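Putative hydrogenase (Pyrococcus furiosus, PDB 3LYU) probably serves as a flavin- and [2Fe-2S]-dependent oxidoreductase of the ferredoxin reductase type, of which this chain is the C-terminal alpha/beta domain. Local coordinates at residues F18-A23 / E106-V111; V52-M57 / E74-N79; D46-H51 / A67-I72; I24-G29 / V111-P116. All coordinates share one frame; numbering follows the deposited sequence.

Contact 1: F18-A23 / E106-V111; sequences FGKILA and EDWDLV
The opening ends of two central parallel strands, 20-26 and 110-114, meet here in the five-stranded sheet of the alpha/beta domain, where loop 106-109 runs into its strand. Asp-109 ties the entry: its OD2 accepts Lys-20 N at 2.8 Å through the anti lone pair, almost straight (174°), while its own N donates in the carbonyl plane to Lys-20 O at 2.9 Å. Further in, Leu-22 N bonds to Leu-110 O at 3.0 Å. The Trp-108 indole, its NE1 bonded to Leu-102 O of helix 84-104, is sandwiched. With CG anti to its backbone N (chi1 -169°) and the chain fully extended, Lys-20 runs over one face, its direction oblique to that of the indole. Its CE makes a CH-pi contact 3.9 Å from the centroid of the six-membered ring, and NZ a cation-pi pair at 4.6 Å. Leu-22 CB presses on the opposite face, 3.9 Å from that centroid. NZ ends in a salt bridge with Glu-106 OE1 at 2.7 Å, on the anti lone pair, and Arg-70 shares this oxygen. Away from the indole, Leu-110 CD2 sits over a face of the Phe-18 ring, and Phe-18 also packs on Leu-9 of a neighbouring subunit. An alanine in place of Lys-20 would probably leave Glu-106 less well neutralised and one indole face less well packed. Two cations at one oxygen would be expected to favour the ionised form of Glu-106.

Contact 2: V52-M57 / E74-N79; sequences VTFEPM and EPVPLN
Backbone hydrogen bonds hold the C-terminal ends of strands 46-54 and 70-76 in parallel register, although the short segments 52-54 and 74-76 cross at -33°. Val-76 N donates to Thr-53 O at 2.8 Å, nearly straight (176°) and in the carbonyl plane. Val-76 O takes Glu-55 N at 2.8 Å from above its plane, not on a lone pair; Thr-53 N to Glu-74 O is weak. The same carbonyl that takes Glu-55 N also lies in plane at the edge of the Phe-54 ring, Val-76 O being 3.3 Å from Phe-54 CD1. Most of the apolar contacts involve Phe-54. Leu-78 CG lies over one face of its ring, 4.2 Å from the centroid in a CH-pi contact, the two side chains crossing at about a right angle. Beyond the ring, Leu-78 CD1 touches Pro-56 CG at 4.0 Å. The exposed, extended Glu-55 lays CG against Pro-75 CB and brings OE1 to 3.7 Å from Pro-77 CB. The contact closes the beta-alpha-beta unit in which helix 61-65 links the two strands. Helix 84-104 packs Val-91 against Val-52 and Phe-54 and binds the Glu-74 carboxylate through Arg-94 and Lys-98; on the other side of strand 46-54, Val-52 pairs with Gly-25 and Tyr-27.

Contact 3: D46-H51 / A67-I72; sequences DVTTLH and AVTRHI
Strands 46-51 and 70-72 run parallel, 14° apart in direction. Ile-72 is gripped at both ends of its backbone: its N reaches Thr-49 O at 2.6 Å, almost straight (176°), and its O accepts His-51 N at 2.7 Å, both nearly along the C=O axes. Nearer the N-terminal end of 67-72, Thr-69 N makes a weak, bent bond to Val-47 O. These pairs belong to the beta-alpha-beta unit in which helix 61-65 links the two strands. On the face shared by Thr-49 and His-71, the hydroxyl OG1 of Thr-49, lying between its backbone N and carbonyl carbon (chi1 59°), meets His-71 ND1 at 2.5 Å near the plane of the imidazole, a short hydrogen bond in which either group may be the donor. His-51 CB lies at the same ring's edge, 3.8 Å from His-71 CE1, and Leu-64 of helix 61-65 packs on both Thr-49 and His-71. A leucine in place of His-71 has no nitrogen to pair with Thr-49 OG1, and would probably leave that buried hydroxyl poorly satisfied. Val-68 CG1 fits between Val-47 CG1 (3.6 Å) and Thr-49 CG2 (3.7 Å). On the other face Leu-50 CD1 touches Ile-72 CG2 at 3.8 Å.

Contact 4: I24-G29 / V111-P116; sequences IGAYTG and VFMVGP
A buried pairing of two parallel strands near the centre of the domain, this contact joins the C-terminal ends of 20-26 and 110-114, the middle of a doubly wound alpha/beta sheet with strand order 3-2-1-4-5. Three backbone bonds set the register. Ile-24 N points nearly along the carbonyl of Phe-112, 2.8 Å from Phe-112 O and almost straight (175°); Val-114 N reaches Ile-24 O from above its plane; Ala-26 N meets Val-114 O in the carbonyl plane at 3.1 Å. Across the two segments the side-chain contacts on the face of Ile-24 and Met-113 are apolar. Met-113, a selenomethionine with CG anti to its backbone N (chi1 -171°), crosses Ile-24 obliquely and puts CG 3.6 Å from Ile-24 CB, then bends at chi3 so that its CE comes to 4.0 Å from Ala-26 CB. Ile-24 CD1 extends the patch the other way, to Val-111 CG2. Helices 84-104 and 117-130 pack on this face, the first through Leu-95 and Val-99 on Ile-24, the second through Val-123 on Met-113. Helix 29-42 packs Val-33 on Val-114 of the opposite face. Past Ala-26 the chain makes a type II' turn to Gly-29. Glycine fits at Gly-29, since a CB there would run into Val-114 O, and likewise at Gly-115, where it would strike Ala-26 CB. Thr-28 of a neighbouring subunit packs on Tyr-27 and Pro-116. Tyr-27 and Pro-116 cross at about a right angle, Pro-116 CD lying near the plane of the phenol ring at its edge, 3.8 Å from Tyr-27 CD1.

All four contacts lie on one parallel sheet. Contacts 1 and 4 share strands 20-26 and 110-114, contacts 2 and 3 share 46-54 and 70-76, and backbone hydrogen bonds between 20-26 and 46-54 join the two pairs. Contacts 3 and 4 are buried; contacts 1 and 2 lie towards opposite ends of the sheet and are partly open to solvent. Chemistry follows place: charged groups mark contact 1, proline and aromatic packing contact 2, a buried hydroxyl-imidazole pair contact 3, and apolar side chains with closely fitted glycines contact 4. Trp-108 of contact 1 also packs on Thr-48 of contact 3, and His-51 of contact 3 bonds to Tyr-27 O of contact 4.

Contact 1: F18-A23 / E106-V111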
loop_
_atom_site.group_PDB
_atom_site.type_symbol
_atom_site.label_atom_id
_atom_site.label_comp_id
_atom_site.label_asym_id
_atom_site.label_seq_id
_atom_site.Cartn_x
_atom_site.Cartn_y
_atom_site.Cartn_z
ATOM N N PHE B 18 8.426 -16.979 -13.105
ATOM C CA PHE B 18 9.125 -15.863 -13.727
ATOM C C PHE B 18 10.249 -16.443 -14.578
ATOM O O PHE B 18 10.780 -15.780 -15.472
ATOM C CB PHE B 18 9.702 -14.917 -12.665
ATOM C CG PHE B 18 8.666 -14.327 -11.740
ATOM C CD1 PHE B 18 8.194 -15.054 -10.649
ATOM C CD2 PHE B 18 8.166 -13.042 -11.956
ATOM C CE1 PHE B 18 7.240 -14.513 -9.779
ATOM C CE2 PHE B 18 7.211 -12.491 -11.094
ATOM C CZ PHE B 18 6.746 -13.230 -9.999
ATOM N N GLY B 19 10.586 -17.696 -14.295
ATOM C CA GLY B 19 11.634 -18.361 -15.027
ATOM C C GLY B 19 12.826 -18.585 -14.135
ATOM O O GLY B 19 12.737 -19.348 -13.180
ATOM N N LYS B 20 13.937 -17.920 -14.448
ATOM C CA LYS B 20 15.164 -18.052 -13.675
ATOM C C LYS B 20 15.254 -16.902 -12.685
ATOM O O LYS B 20 15.314 -15.741 -13.078
ATOM C CB LYS B 20 16.375 -18.057 -14.603
ATOM C CG LYS B 20 17.659 -18.457 -13.898
ATOM C CD LYS B 20 18.800 -18.657 -14.873
ATOM C CE LYS B 20 20.055 -19.125 -14.162
ATOM N NZ LYS B 20 21.171 -19.342 -15.125
ATOM N N ILE B 21 15.270 -17.240 -11.398
ATOM C CA ILE B 21 15.293 -16.234 -10.345
ATOM C C ILE B 21 16.559 -16.230 -9.488
ATOM O O ILE B 21 17.070 -17.272 -9.095
ATOM C CB ILE B 21 14.060 -16.398 -9.391
ATOM C CG1 ILE B 21 12.760 -16.425 -10.207
ATOM C CG2 ILE B 21 14.028 -15.249 -8.369
ATOM C CD1 ILE B 21 11.536 -16.822 -9.419
ATOM N N LEU B 22 17.058 -15.035 -9.209
ATOM C CA LEU B 22 18.224 -14.882 -8.373
ATOM C C LEU B 22 17.702 -14.314 -7.058
ATOM O O LEU B 22 17.405 -13.118 -6.961
ATOM C CB LEU B 22 19.219 -13.904 -9.007
ATOM C CG LEU B 22 20.367 -13.519 -8.068
ATOM C CD1 LEU B 22 21.077 -14.778 -7.565
ATOM C CD2 LEU B 22 21.336 -12.616 -8.777
ATOM N N ALA B 23 17.561 -15.175 -6.059
ATOM C CA ALA B 23 17.082 -14.744 -4.758
ATOM C C ALA B 23 18.295 -14.475 -3.855
ATOM O O ALA B 23 19.038 -15.392 -3.518
ATOM C CB ALA B 23 16.187 -15.816 -4.161
ATOM N N GLU B 106 25.465 -15.520 -16.735
ATOM C CA GLU B 106 24.180 -16.015 -17.221
ATOM C C GLU B 106 23.101 -14.926 -17.306
ATOM O O GLU B 106 23.343 -13.765 -16.960
ATOM C CB GLU B 106 23.719 -17.156 -16.316
ATOM C CG GLU B 106 24.033 -16.901 -14.849
ATOM C CD GLU B 106 24.475 -18.154 -14.116
ATOM O OE1 GLU B 106 23.672 -19.105 -14.018
ATOM O OE2 GLU B 106 25.628 -18.188 -13.640
ATOM N N ASP B 107 21.918 -15.306 -17.787
ATOM C CA ASP B 107 20.809 -14.365 -17.916
ATOM C C ASP B 107 19.704 -14.729 -16.944
ATOM O O ASP B 107 19.429 -15.904 -16.712
ATOM C CB ASP B 107 20.275 -14.360 -19.346
ATOM C CG ASP B 107 21.346 -14.017 -20.353
ATOM O OD1 ASP B 107 21.982 -12.954 -20.201
ATOM O OD2 ASP B 107 21.556 -14.810 -21.294
ATOM N N TRP B 108 19.066 -13.712 -16.376
ATOM C CA TRP B 108 18.017 -13.934 -15.397
ATOM C C TRP B 108 16.718 -13.267 -15.788
ATOM O O TRP B 108 16.707 -12.318 -16.567
ATOM C CB TRP B 108 18.468 -13.404 -14.034
ATOM C CG TRP B 108 19.810 -13.913 -13.632
ATOM C CD1 TRP B 108 21.023 -13.497 -14.102
ATOM C CD2 TRP B 108 20.074 -14.996 -12.744
ATOM N NE1 TRP B 108 22.026 -14.258 -13.564
ATOM C CE2 TRP B 108 21.471 -15.189 -12.727
ATOM C CE3 TRP B 108 19.262 -15.828 -11.957
ATOM C CZ2 TRP B 108 22.078 -16.180 -11.959
ATOM C CZ3 TRP B 108 19.864 -16.814 -11.194
ATOM C CH2 TRP B 108 21.262 -16.982 -11.202
ATOM N N ASP B 109 15.625 -13.771 -15.225
ATOM C CA ASP B 109 14.302 -13.233 -15.491
ATOM C C ASP B 109 13.871 -12.301 -14.369
ATOM O O ASP B 109 13.076 -11.387 -14.580
ATOM C CB ASP B 109 13.296 -14.374 -15.627
ATOM C CG ASP B 109 13.499 -15.174 -16.896
ATOM O OD1 ASP B 109 13.244 -14.623 -17.994
ATOM O OD2 ASP B 109 13.920 -16.347 -16.798
ATOM N N LEU B 110 14.406 -12.536 -13.177
ATOM C CA LEU B 110 14.064 -11.718 -12.025
ATOM C C LEU B 110 15.120 -11.781 -10.928
ATOM O O LEU B 110 15.854 -12.761 -10.802
ATOM C CB LEU B 110 12.718 -12.165 -11.436
ATOM C CG LEU B 110 12.367 -11.542 -10.077
ATOM C CD1 LEU B 110 12.012 -10.078 -10.260
ATOM C CD2 LEU B 110 11.219 -12.283 -9.437
ATOM N N VAL B 111 15.194 -10.710 -10.147
ATOM C CA VAL B 111 16.100 -10.650 -9.015
ATOM C C VAL B 111 15.292 -10.155 -7.818
ATOM O O VAL B 111 14.527 -9.200 -7.921
ATOM C CB VAL B 111 17.309 -9.712 -9.267
ATOM C CG1 VAL B 111 16.832 -8.348 -9.679
ATOM C CG2 VAL B 111 18.167 -9.617 -8.011
#

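Contact 2: V52-M57 / E74-N79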
loop_
_atom_site.group_PDB
_atom_site.type_symbol
_atom_site.label_atom_id
_atom_site.label_comp_id
_atom_site.label_asym_id
_atom_site.label_seq_id
_atom_site.Cartn_x
_atom_site.Cartn_y
_atom_site.Cartn_z
ATOM N N VAL B 52 25.252 -13.552 1.098
ATOM C CA VAL B 52 26.493 -12.824 1.353
ATOM C C VAL B 52 26.462 -12.385 2.811
ATOM O O VAL B 52 25.575 -11.641 3.236
ATOM C CB VAL B 52 26.646 -11.593 0.422
ATOM C CG1 VAL B 52 28.022 -10.970 0.616
ATOM C CG2 VAL B 52 26.448 -12.007 -1.035
ATOM N N THR B 53 27.425 -12.877 3.582
ATOM C CA THR B 53 27.502 -12.548 5.003
ATOM C C THR B 53 28.923 -12.813 5.493
ATOM O O THR B 53 29.793 -13.128 4.686
ATOM C CB THR B 53 26.489 -13.395 5.812
ATOM O OG1 THR B 53 26.373 -12.866 7.135
ATOM C CG2 THR B 53 26.930 -14.855 5.882
ATOM N N PHE B 54 29.165 -12.676 6.797
ATOM C CA PHE B 54 30.496 -12.921 7.361
ATOM C C PHE B 54 30.706 -14.406 7.621
ATOM O O PHE B 54 29.751 -15.131 7.877
ATOM C CB PHE B 54 30.681 -12.120 8.650
ATOM C CG PHE B 54 30.757 -10.638 8.429
ATOM C CD1 PHE B 54 31.741 -10.097 7.605
ATOM C CD2 PHE B 54 29.850 -9.782 9.042
ATOM C CE1 PHE B 54 31.827 -8.725 7.392
ATOM C CE2 PHE B 54 29.925 -8.405 8.835
ATOM C CZ PHE B 54 30.918 -7.874 8.007
ATOM N N GLU B 55 31.953 -14.854 7.542
ATOM C CA GLU B 55 32.266 -16.262 7.739
ATOM C C GLU B 55 31.525 -16.948 8.893
ATOM O O GLU B 55 30.994 -18.055 8.732
ATOM C CB GLU B 55 33.771 -16.444 7.927
ATOM C CG GLU B 55 34.582 -16.149 6.686
ATOM C CD GLU B 55 36.073 -16.392 6.879
ATOM O OE1 GLU B 55 36.845 -16.148 5.920
ATOM O OE2 GLU B 55 36.470 -16.827 7.985
ATOM N N PRO B 56 31.486 -16.307 10.073
ATOM C CA PRO B 56 30.804 -16.884 11.238
ATOM C C PRO B 56 29.281 -16.701 11.266
ATOM O O PRO B 56 28.672 -16.816 12.333
ATOM C CB PRO B 56 31.470 -16.165 12.403
ATOM C CG PRO B 56 31.672 -14.781 11.837
ATOM C CD PRO B 56 32.226 -15.085 10.453
HETATM N N MSE B 57 28.668 -16.437 10.112
HETATM C CA MSE B 57 27.227 -16.204 10.065
HETATM C C MSE B 57 26.421 -16.917 9.000
HETATM O O MSE B 57 25.231 -16.636 8.834
HETATM C CB MSE B 57 26.957 -14.716 9.931
HETATM C CG MSE B 57 27.396 -13.899 11.116
HETATM SE SE MSE B 57 27.001 -12.071 10.776
HETATM C CE MSE B 57 25.088 -12.238 10.383
ATOM N N GLU B 74 28.895 -16.607 -0.074
ATOM C CA GLU B 74 30.109 -15.803 -0.154
ATOM C C GLU B 74 30.456 -15.311 1.250
ATOM O O GLU B 74 30.011 -14.236 1.655
ATOM C CB GLU B 74 29.891 -14.603 -1.076
ATOM C CG GLU B 74 29.808 -14.957 -2.533
ATOM C CD GLU B 74 31.078 -15.625 -3.035
ATOM O OE1 GLU B 74 32.180 -15.107 -2.741
ATOM O OE2 GLU B 74 30.977 -16.659 -3.732
ATOM N N PRO B 75 31.254 -16.092 2.013
ATOM C CA PRO B 75 31.651 -15.727 3.382
ATOM C C PRO B 75 32.789 -14.714 3.427
ATOM O O PRO B 75 33.915 -15.007 3.037
ATOM C CB PRO B 75 32.047 -17.066 3.991
ATOM C CG PRO B 75 32.715 -17.734 2.843
ATOM C CD PRO B 75 31.793 -17.420 1.657
ATOM N N VAL B 76 32.478 -13.517 3.900
ATOM C CA VAL B 76 33.463 -12.465 4.007
ATOM C C VAL B 76 34.056 -12.545 5.423
ATOM O O VAL B 76 33.324 -12.694 6.409
ATOM C CB VAL B 76 32.800 -11.090 3.763
ATOM C CG1 VAL B 76 33.855 -10.002 3.699
ATOM C CG2 VAL B 76 32.000 -11.126 2.472
ATOM N N PRO B 77 35.396 -12.478 5.539
ATOM C CA PRO B 77 36.104 -12.543 6.824
ATOM C C PRO B 77 35.802 -11.364 7.749
ATOM O O PRO B 77 35.957 -10.201 7.367
ATOM C CB PRO B 77 37.564 -12.586 6.400
ATOM C CG PRO B 77 37.561 -11.754 5.150
ATOM C CD PRO B 77 36.348 -12.275 4.430
ATOM N N LEU B 78 35.381 -11.668 8.973
ATOM C CA LEU B 78 35.047 -10.627 9.935
ATOM C C LEU B 78 36.286 -10.113 10.656
ATOM O O LEU B 78 36.695 -10.688 11.661
ATOM C CB LEU B 78 34.039 -11.157 10.968
ATOM C CG LEU B 78 33.114 -10.153 11.680
ATOM C CD1 LEU B 78 32.249 -10.906 12.674
ATOM C CD2 LEU B 78 33.911 -9.073 12.390
ATOM N N ASN B 79 36.879 -9.038 10.139
ATOM C CA ASN B 79 38.060 -8.432 10.753
ATOM C C ASN B 79 37.666 -7.668 12.036
ATOM O O ASN B 79 37.055 -6.595 11.973
ATOM C CB ASN B 79 38.728 -7.473 9.766
ATOM C CG ASN B 79 40.049 -6.928 10.288
ATOM O OD1 ASN B 79 40.637 -6.007 9.704
ATOM N ND2 ASN B 79 40.529 -7.504 11.396
#

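Contact 3: D46-H51 / A67-I72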
loop_
_atom_site.group_PDB
_atom_site.type_symbol
_atom_site.label_atom_id
_atom_site.label_comp_id
_atom_site.label_asym_id
_atom_site.label_seq_id
_atom_site.Cartn_x
_atom_site.Cartn_y
_atom_site.Cartn_z
ATOM N N ASP B 46 13.493 -21.495 -11.742
ATOM C CA ASP B 46 14.880 -21.922 -11.600
ATOM C C ASP B 46 15.541 -20.887 -10.700
ATOM O O ASP B 46 16.218 -19.980 -11.182
ATOM C CB ASP B 46 15.573 -21.936 -12.964
ATOM C CG ASP B 46 17.059 -22.232 -12.864
ATOM O OD1 ASP B 46 17.420 -23.368 -12.496
ATOM O OD2 ASP B 46 17.870 -21.329 -13.148
ATOM N N VAL B 47 15.340 -21.012 -9.395
ATOM C CA VAL B 47 15.919 -20.043 -8.486
ATOM C C VAL B 47 17.282 -20.480 -7.951
ATOM O O VAL B 47 17.488 -21.636 -7.588
ATOM C CB VAL B 47 14.942 -19.734 -7.308
ATOM C CG1 VAL B 47 14.604 -21.005 -6.566
ATOM C CG2 VAL B 47 15.557 -18.709 -6.360
ATOM N N THR B 48 18.225 -19.544 -7.952
ATOM C CA THR B 48 19.565 -19.794 -7.442
ATOM C C THR B 48 19.714 -18.717 -6.371
ATOM O O THR B 48 19.557 -17.519 -6.654
ATOM C CB THR B 48 20.642 -19.589 -8.515
ATOM O OG1 THR B 48 20.893 -18.192 -8.668
ATOM C CG2 THR B 48 20.187 -20.158 -9.856
ATOM N N THR B 49 19.986 -19.137 -5.140
ATOM C CA THR B 49 20.109 -18.188 -4.048
ATOM C C THR B 49 21.532 -17.776 -3.764
ATOM O O THR B 49 22.475 -18.544 -3.956
ATOM C CB THR B 49 19.504 -18.738 -2.726
ATOM O OG1 THR B 49 20.163 -19.956 -2.362
ATOM C CG2 THR B 49 18.010 -18.988 -2.879
ATOM N N LEU B 50 21.691 -16.550 -3.300
ATOM C CA LEU B 50 23.011 -16.056 -2.972
ATOM C C LEU B 50 22.980 -15.521 -1.553
ATOM O O LEU B 50 22.142 -14.689 -1.225
ATOM C CB LEU B 50 23.422 -14.945 -3.947
ATOM C CG LEU B 50 24.617 -14.076 -3.520
ATOM C CD1 LEU B 50 25.877 -14.912 -3.482
ATOM C CD2 LEU B 50 24.777 -12.904 -4.470
ATOM N N HIS B 51 23.870 -16.014 -0.705
ATOM C CA HIS B 51 23.924 -15.536 0.665
ATOM C C HIS B 51 25.267 -14.869 0.890
ATOM O O HIS B 51 26.306 -15.541 0.867
ATOM C CB HIS B 51 23.768 -16.684 1.674
ATOM C CG HIS B 51 23.687 -16.225 3.101
ATOM N ND1 HIS B 51 23.950 -17.055 4.169
ATOM C CD2 HIS B 51 23.357 -15.023 3.634
ATOM C CE1 HIS B 51 23.789 -16.386 5.298
ATOM N NE2 HIS B 51 23.428 -15.150 5.000
ATOM N N ALA B 67 16.737 -27.090 -1.796
ATOM C CA ALA B 67 15.482 -26.458 -2.203
ATOM C C ALA B 67 15.552 -25.664 -3.518
ATOM O O ALA B 67 14.540 -25.487 -4.191
ATOM C CB ALA B 67 14.978 -25.558 -1.086
ATOM N N VAL B 68 16.733 -25.181 -3.888
ATOM C CA VAL B 68 16.882 -24.417 -5.123
ATOM C C VAL B 68 17.808 -25.150 -6.083
ATOM O O VAL B 68 18.492 -26.090 -5.699
ATOM C CB VAL B 68 17.462 -23.013 -4.853
ATOM C CG1 VAL B 68 16.595 -22.273 -3.849
ATOM C CG2 VAL B 68 18.896 -23.124 -4.345
ATOM N N THR B 69 17.834 -24.726 -7.341
ATOM C CA THR B 69 18.700 -25.381 -8.313
ATOM C C THR B 69 20.139 -25.189 -7.862
ATOM O O THR B 69 20.918 -26.133 -7.868
ATOM C CB THR B 69 18.528 -24.797 -9.734
ATOM O OG1 THR B 69 19.229 -23.552 -9.843
ATOM C CG2 THR B 69 17.070 -24.555 -10.020
ATOM N N ARG B 70 20.474 -23.968 -7.446
ATOM C CA ARG B 70 21.824 -23.644 -6.988
ATOM C C ARG B 70 21.885 -22.608 -5.860
ATOM O O ARG B 70 21.274 -21.540 -5.942
ATOM C CB ARG B 70 22.652 -23.131 -8.159
ATOM C CG ARG B 70 24.090 -22.880 -7.812
ATOM C CD ARG B 70 24.563 -21.617 -8.474
ATOM N NE ARG B 70 24.403 -21.596 -9.879
ATOM C CZ ARG B 70 23.829 -20.776 -10.752
ATOM N NH1 ARG B 70 23.969 -21.201 -11.987
ATOM N NH2 ARG B 70 23.158 -19.653 -10.516
ATOM N N HIS B 71 22.635 -22.924 -4.813
ATOM C CA HIS B 71 22.793 -22.005 -3.700
ATOM C C HIS B 71 24.237 -21.542 -3.569
ATOM O O HIS B 71 25.139 -22.358 -3.424
ATOM C CB HIS B 71 22.360 -22.657 -2.388
ATOM C CG HIS B 71 22.675 -21.825 -1.182
ATOM N ND1 HIS B 71 22.223 -20.529 -1.034
ATOM C CD2 HIS B 71 23.439 -22.083 -0.095
ATOM C CE1 HIS B 71 22.698 -20.025 0.090
ATOM N NE2 HIS B 71 23.440 -20.947 0.679
ATOM N N ILE B 72 24.452 -20.231 -3.601
ATOM C CA ILE B 72 25.799 -19.664 -3.488
ATOM C C ILE B 72 26.039 -18.969 -2.152
ATOM O O ILE B 72 25.196 -18.200 -1.686
ATOM C CB ILE B 72 26.077 -18.620 -4.609
ATOM C CG1 ILE B 72 25.772 -19.222 -5.986
ATOM C CG2 ILE B 72 27.522 -18.132 -4.517
ATOM C CD1 ILE B 72 26.454 -20.557 -6.252
#

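Contact 4: I24-G29 / V111-P116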
loop_
_atom_site.group_PDB
_atom_site.type_symbol
_atom_site.label_atom_id
_atom_site.label_comp_id
_atom_site.label_asym_id
_atom_site.label_seq_id
_atom_site.Cartn_x
_atom_site.Cartn_y
_atom_site.Cartn_z
ATOM N N ILE B 24 18.482 -13.209 -3.478
ATOM C CA ILE B 24 19.606 -12.784 -2.640
ATOM C C ILE B 24 19.233 -12.506 -1.179
ATOM O O ILE B 24 18.184 -11.929 -0.886
ATOM C CB ILE B 24 20.247 -11.517 -3.213
ATOM C CG1 ILE B 24 20.594 -11.740 -4.674
ATOM C CG2 ILE B 24 21.495 -11.173 -2.443
ATOM C CD1 ILE B 24 21.076 -10.512 -5.354
ATOM N N GLY B 25 20.103 -12.923 -0.268
ATOM C CA GLY B 25 19.861 -12.699 1.142
ATOM C C GLY B 25 21.144 -12.229 1.778
ATOM O O GLY B 25 22.125 -12.959 1.798
ATOM N N ALA B 26 21.151 -11.000 2.277
ATOM C CA ALA B 26 22.340 -10.460 2.922
ATOM C C ALA B 26 22.245 -10.654 4.432
ATOM O O ALA B 26 21.199 -10.430 5.037
ATOM C CB ALA B 26 22.487 -8.992 2.589
ATOM N N TYR B 27 23.344 -11.076 5.039
ATOM C CA TYR B 27 23.380 -11.295 6.478
ATOM C C TYR B 27 22.253 -12.251 6.880
ATOM O O TYR B 27 22.085 -13.290 6.253
ATOM C CB TYR B 27 23.264 -9.950 7.235
ATOM C CG TYR B 27 24.344 -8.920 6.905
ATOM C CD1 TYR B 27 24.086 -7.854 6.041
ATOM C CD2 TYR B 27 25.633 -9.030 7.441
ATOM C CE1 TYR B 27 25.080 -6.929 5.715
ATOM C CE2 TYR B 27 26.636 -8.108 7.120
ATOM C CZ TYR B 27 26.356 -7.061 6.257
ATOM O OH TYR B 27 27.349 -6.152 5.932
ATOM N N THR B 28 21.479 -11.904 7.905
ATOM C CA THR B 28 20.393 -12.775 8.359
ATOM C C THR B 28 19.191 -12.697 7.427
ATOM O O THR B 28 18.191 -13.398 7.618
ATOM C CB THR B 28 19.926 -12.426 9.803
ATOM O OG1 THR B 28 19.226 -11.175 9.798
ATOM C CG2 THR B 28 21.118 -12.320 10.738
ATOM N N GLY B 29 19.297 -11.845 6.414
ATOM C CA GLY B 29 18.209 -11.699 5.470
ATOM C C GLY B 29 17.915 -13.015 4.778
ATOM O O GLY B 29 16.815 -13.199 4.262
ATOM N N VAL B 111 15.194 -10.710 -10.147
ATOM C CA VAL B 111 16.100 -10.650 -9.015
ATOM C C VAL B 111 15.292 -10.155 -7.818
ATOM O O VAL B 111 14.527 -9.200 -7.921
ATOM C CB VAL B 111 17.309 -9.712 -9.267
ATOM C CG1 VAL B 111 16.832 -8.348 -9.679
ATOM C CG2 VAL B 111 18.167 -9.617 -8.011
ATOM N N PHE B 112 15.437 -10.849 -6.697
ATOM C CA PHE B 112 14.740 -10.490 -5.477
ATOM C C PHE B 112 15.742 -10.470 -4.343
ATOM O O PHE B 112 16.556 -11.372 -4.212
ATOM C CB PHE B 112 13.632 -11.495 -5.195
ATOM C CG PHE B 112 13.088 -11.426 -3.797
ATOM C CD1 PHE B 112 13.482 -12.361 -2.836
ATOM C CD2 PHE B 112 12.157 -10.454 -3.443
ATOM C CE1 PHE B 112 12.953 -12.335 -1.547
ATOM C CE2 PHE B 112 11.618 -10.417 -2.152
ATOM C CZ PHE B 112 12.018 -11.361 -1.206
HETATM N N MSE B 113 15.688 -9.432 -3.521
HETATM C CA MSE B 113 16.617 -9.337 -2.421
HETATM C C MSE B 113 16.034 -8.853 -1.108
HETATM O O MSE B 113 15.089 -8.059 -1.067
HETATM C CB MSE B 113 17.772 -8.420 -2.786
HETATM C CG MSE B 113 18.860 -8.480 -1.754
HETATM SE SE MSE B 113 20.153 -7.117 -1.914
HETATM C CE MSE B 113 20.418 -6.717 -0.045
ATOM N N VAL B 114 16.631 -9.344 -0.030
ATOM C CA VAL B 114 16.261 -8.958 1.321
ATOM C C VAL B 114 17.557 -8.752 2.129
ATOM O O VAL B 114 18.356 -9.659 2.290
ATOM C CB VAL B 114 15.320 -10.024 1.984
ATOM C CG1 VAL B 114 15.791 -11.419 1.644
ATOM C CG2 VAL B 114 15.279 -9.833 3.500
ATOM N N GLY B 115 17.764 -7.529 2.595
ATOM C CA GLY B 115 18.938 -7.196 3.378
ATOM C C GLY B 115 18.899 -5.713 3.708
ATOM O O GLY B 115 17.913 -5.048 3.380
ATOM N N PRO B 116 19.939 -5.152 4.354
ATOM C CA PRO B 116 19.890 -3.718 4.665
ATOM C C PRO B 116 19.585 -2.893 3.430
ATOM O O PRO B 116 19.978 -3.259 2.315
ATOM C CB PRO B 116 21.273 -3.422 5.265
ATOM C CG PRO B 116 22.127 -4.588 4.840
ATOM C CD PRO B 116 21.181 -5.762 4.856
#